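Local structure of cytosolic IMP-GMP specific 5'-nucleotidase (Legionella pneumophila subsp. pneumophila, 4OHF) at residues N80-S85 / I112-G117. The protein probably hydrolyses the 5'-phosphate of purine nucleoside monophosphates such as IMP and GMP, as a magnesium-binding cytosolic nucleotidase of the HAD clan. Sequence-based numbering, arbitrary orientation.
Sequences NILKLS and IYVDLG
Leu84 and Val114 carry this contact, which is wholly apolar: methyl CD2 of Leu84 lies 3.6 Å from CG2 of Val114, and the same Val114 methyl also approaches CG of Leu84 at 3.9 Å. The two side chains meet at a slant. Val114 has CG1 anti to its carbonyl carbon (chi1 -58°), which leaves CG2 for Leu84 and turns CG1 to Leu82, whose CD1 makes a looser approach of 4.3 Å to CG1 of Val114. Leu116 adds a meeting of methyl ends, its CD1 being 3.8 Å from CD2 of Leu84; that Leu84 methyl therefore serves both loop residues.

No hydrogen bond crosses between the segments. Within the loop, Asp115 OD1 accepts from Gly117 N at 2.8 Å, an Asx turn whose bent bond (N-H...O 132°) meets OD1 on the anti side, tilted from the carboxylate plane. Asp115 OD2 forms a salt bridge with Lys314 of a second subunit, tying the loop to it.

Strand 80-84 belongs to an antiparallel sheet, and Ile90 and Tyr109 adjoin the apolar patch. The side chain of Leu116 is about 5 Å from bound GMP, whose pocket includes Arg86 and Tyr421; the chemistry implies that this loop packs on the strand by modest hydrophobic burial (144 Å², both sides summed) rather than directional bonds.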
ATOM      1  N   ASN B  80     -12.576  21.969   1.287  1.00 54.41           N
ATOM      2  CA  ASN B  80     -12.356  22.748   0.066  1.00 53.72           C
ATOM      3  C   ASN B  80     -12.747  21.990  -1.206  1.00 51.64           C
ATOM      4  O   ASN B  80     -12.848  20.762  -1.211  1.00 50.68           O
ATOM      5  CB  ASN B  80     -10.883  23.169  -0.043  1.00 53.70           C
ATOM      6  CG  ASN B  80     -10.432  24.038   1.118  1.00 54.79           C
ATOM      7  OD1 ASN B  80     -11.139  24.957   1.541  1.00 52.76           O
ATOM      8  ND2 ASN B  80      -9.235  23.760   1.628  1.00 55.79           N
ATOM      9  N   ILE B  81     -12.959  22.736  -2.284  1.00 49.66           N
ATOM     10  CA  ILE B  81     -13.317  22.147  -3.560  1.00 47.52           C
ATOM     11  C   ILE B  81     -12.301  22.634  -4.577  1.00 46.28           C
ATOM     12  O   ILE B  81     -12.067  23.831  -4.698  1.00 44.53           O
ATOM     13  CB  ILE B  81     -14.732  22.554  -3.982  1.00 48.82           C
ATOM     14  CG1 ILE B  81     -15.742  22.094  -2.918  1.00 48.37           C
ATOM     15  CG2 ILE B  81     -15.069  21.930  -5.339  1.00 49.08           C
ATOM     16  CD1 ILE B  81     -17.197  22.448  -3.251  1.00 48.81           C
ATOM     17  N   LEU B  82     -11.714  21.698  -5.320  1.00 45.68           N
ATOM     18  CA  LEU B  82     -10.672  22.032  -6.285  1.00 45.65           C
ATOM     19  C   LEU B  82     -10.903  21.727  -7.764  1.00 43.80           C
ATOM     20  O   LEU B  82     -11.576  20.762  -8.119  1.00 44.84           O
ATOM     21  CB  LEU B  82      -9.383  21.330  -5.856  1.00 46.87           C
ATOM     22  CG  LEU B  82      -9.096  21.290  -4.347  1.00 47.60           C
ATOM     23  CD1 LEU B  82      -7.834  20.498  -4.110  1.00 46.69           C
ATOM     24  CD2 LEU B  82      -8.940  22.704  -3.783  1.00 48.39           C
ATOM     25  N   LYS B  83     -10.309  22.566  -8.607  1.00 42.64           N
ATOM     26  CA  LYS B  83     -10.337  22.441 -10.068  1.00 42.21           C
ATOM     27  C   LYS B  83      -8.881  22.043 -10.384  1.00 42.19           C
ATOM     28  O   LYS B  83      -7.970  22.867 -10.270  1.00 40.45           O
ATOM     29  CB  LYS B  83     -10.626  23.802 -10.715  1.00 40.59           C
ATOM     30  CG  LYS B  83     -11.502  23.804 -11.983  1.00 42.39           C
ATOM     31  CD  LYS B  83     -10.939  23.008 -13.143  1.00 40.65           C
ATOM     32  CE  LYS B  83     -11.814  23.139 -14.381  1.00 38.28           C
ATOM     33  NZ  LYS B  83     -11.857  24.529 -14.909  1.00 36.55           N
ATOM     34  N   LEU B  84      -8.660  20.798 -10.776  1.00 42.46           N
ATOM     35  CA  LEU B  84      -7.307  20.330 -11.062  1.00 43.60           C
ATOM     36  C   LEU B  84      -6.959  20.190 -12.538  1.00 44.64           C
ATOM     37  O   LEU B  84      -7.832  20.055 -13.386  1.00 46.52           O
ATOM     38  CB  LEU B  84      -7.075  18.987 -10.374  1.00 43.42           C
ATOM     39  CG  LEU B  84      -6.638  18.932  -8.910  1.00 43.12           C
ATOM     40  CD1 LEU B  84      -7.199  20.085  -8.105  1.00 43.78           C
ATOM     41  CD2 LEU B  84      -7.085  17.607  -8.346  1.00 41.93           C
ATOM     42  N   SER B  85      -5.665  20.219 -12.834  1.00 45.37           N
ATOM     43  CA  SER B  85      -5.172  20.065 -14.198  1.00 44.56           C
ATOM     44  C   SER B  85      -4.977  18.579 -14.334  1.00 43.94           C
ATOM     45  O   SER B  85      -5.080  17.858 -13.344  1.00 42.89           O
ATOM     46  CB  SER B  85      -3.822  20.744 -14.365  1.00 46.11           C
ATOM     47  OG  SER B  85      -2.817  20.009 -13.676  1.00 46.09           O
ATOM     48  N   ILE B 112       1.659  23.096  -5.651  1.00 75.86           N
ATOM     49  CA  ILE B 112       0.632  23.415  -6.629  1.00 75.46           C
ATOM     50  C   ILE B 112      -0.056  22.100  -7.009  1.00 75.21           C
ATOM     51  O   ILE B 112      -1.190  22.095  -7.494  1.00 74.01           O
ATOM     52  CB  ILE B 112       1.233  24.082  -7.895  1.00 76.12           C
ATOM     53  CG1 ILE B 112       0.111  24.622  -8.794  1.00 76.56           C
ATOM     54  CG2 ILE B 112       2.084  23.077  -8.669  1.00 76.36           C
ATOM     55  CD1 ILE B 112      -0.679  25.769  -8.186  1.00 77.49           C
ATOM     56  N   TYR B 113       0.640  20.990  -6.762  1.00 74.48           N
ATOM     57  CA  TYR B 113       0.125  19.659  -7.076  1.00 74.36           C
ATOM     58  C   TYR B 113      -0.448  18.961  -5.840  1.00 73.48           C
ATOM     59  O   TYR B 113       0.044  19.148  -4.732  1.00 73.02           O
ATOM     60  CB  TYR B 113       1.230  18.776  -7.672  1.00 74.14           C
ATOM     61  CG  TYR B 113       1.968  19.366  -8.860  1.00 76.21           C
ATOM     62  CD1 TYR B 113       3.269  19.847  -8.724  1.00 76.39           C
ATOM     63  CD2 TYR B 113       1.378  19.417 -10.128  1.00 77.00           C
ATOM     64  CE1 TYR B 113       3.967  20.361  -9.816  1.00 77.61           C
ATOM     65  CE2 TYR B 113       2.068  19.931 -11.225  1.00 77.40           C
ATOM     66  CZ  TYR B 113       3.363  20.400 -11.059  1.00 78.22           C
ATOM     67  OH  TYR B 113       4.060  20.901 -12.137  1.00 80.00           O
ATOM     68  N   VAL B 114      -1.483  18.149  -6.044  1.00 72.50           N
ATOM     69  CA  VAL B 114      -2.123  17.412  -4.955  1.00 71.06           C
ATOM     70  C   VAL B 114      -2.066  15.932  -5.293  1.00 70.95           C
ATOM     71  O   VAL B 114      -2.129  15.556  -6.464  1.00 72.55           O
ATOM     72  CB  VAL B 114      -3.612  17.829  -4.764  1.00 69.16           C
ATOM     73  CG1 VAL B 114      -3.705  19.318  -4.484  1.00 68.30           C
ATOM     74  CG2 VAL B 114      -4.415  17.484  -5.998  1.00 68.72           C
ATOM     75  N   ASP B 115      -1.949  15.091  -4.275  1.00 69.52           N
ATOM     76  CA  ASP B 115      -1.874  13.655  -4.503  1.00 69.18           C
ATOM     77  C   ASP B 115      -3.252  13.031  -4.370  1.00 68.65           C
ATOM     78  O   ASP B 115      -3.747  12.866  -3.255  1.00 67.50           O
ATOM     79  CB  ASP B 115      -0.933  13.010  -3.489  1.00 70.42           C
ATOM     80  CG  ASP B 115      -0.481  11.627  -3.909  1.00 71.16           C
ATOM     81  OD1 ASP B 115      -1.278  10.887  -4.525  1.00 69.75           O
ATOM     82  OD2 ASP B 115       0.678  11.275  -3.608  1.00 73.99           O
ATOM     83  N   LEU B 116      -3.865  12.682  -5.500  1.00 68.50           N
ATOM     84  CA  LEU B 116      -5.199  12.080  -5.486  1.00 68.55           C
ATOM     85  C   LEU B 116      -5.137  10.726  -4.808  1.00 68.69           C
ATOM     86  O   LEU B 116      -6.150  10.198  -4.363  1.00 68.14           O
ATOM     87  CB  LEU B 116      -5.760  11.920  -6.909  1.00 68.78           C
ATOM     88  CG  LEU B 116      -6.119  13.168  -7.744  1.00 68.08           C
ATOM     89  CD1 LEU B 116      -7.105  14.038  -6.993  1.00 65.74           C
ATOM     90  CD2 LEU B 116      -4.852  13.959  -8.060  1.00 68.96           C
ATOM     91  N   GLY B 117      -3.931  10.169  -4.736  1.00 70.64           N
ATOM     92  CA  GLY B 117      -3.743   8.884  -4.086  1.00 70.61           C
ATOM     93  C   GLY B 117      -4.139   8.989  -2.622  1.00 70.71           C
ATOM     94  O   GLY B 117      -4.659   8.038  -2.037  1.00 71.21           O
TER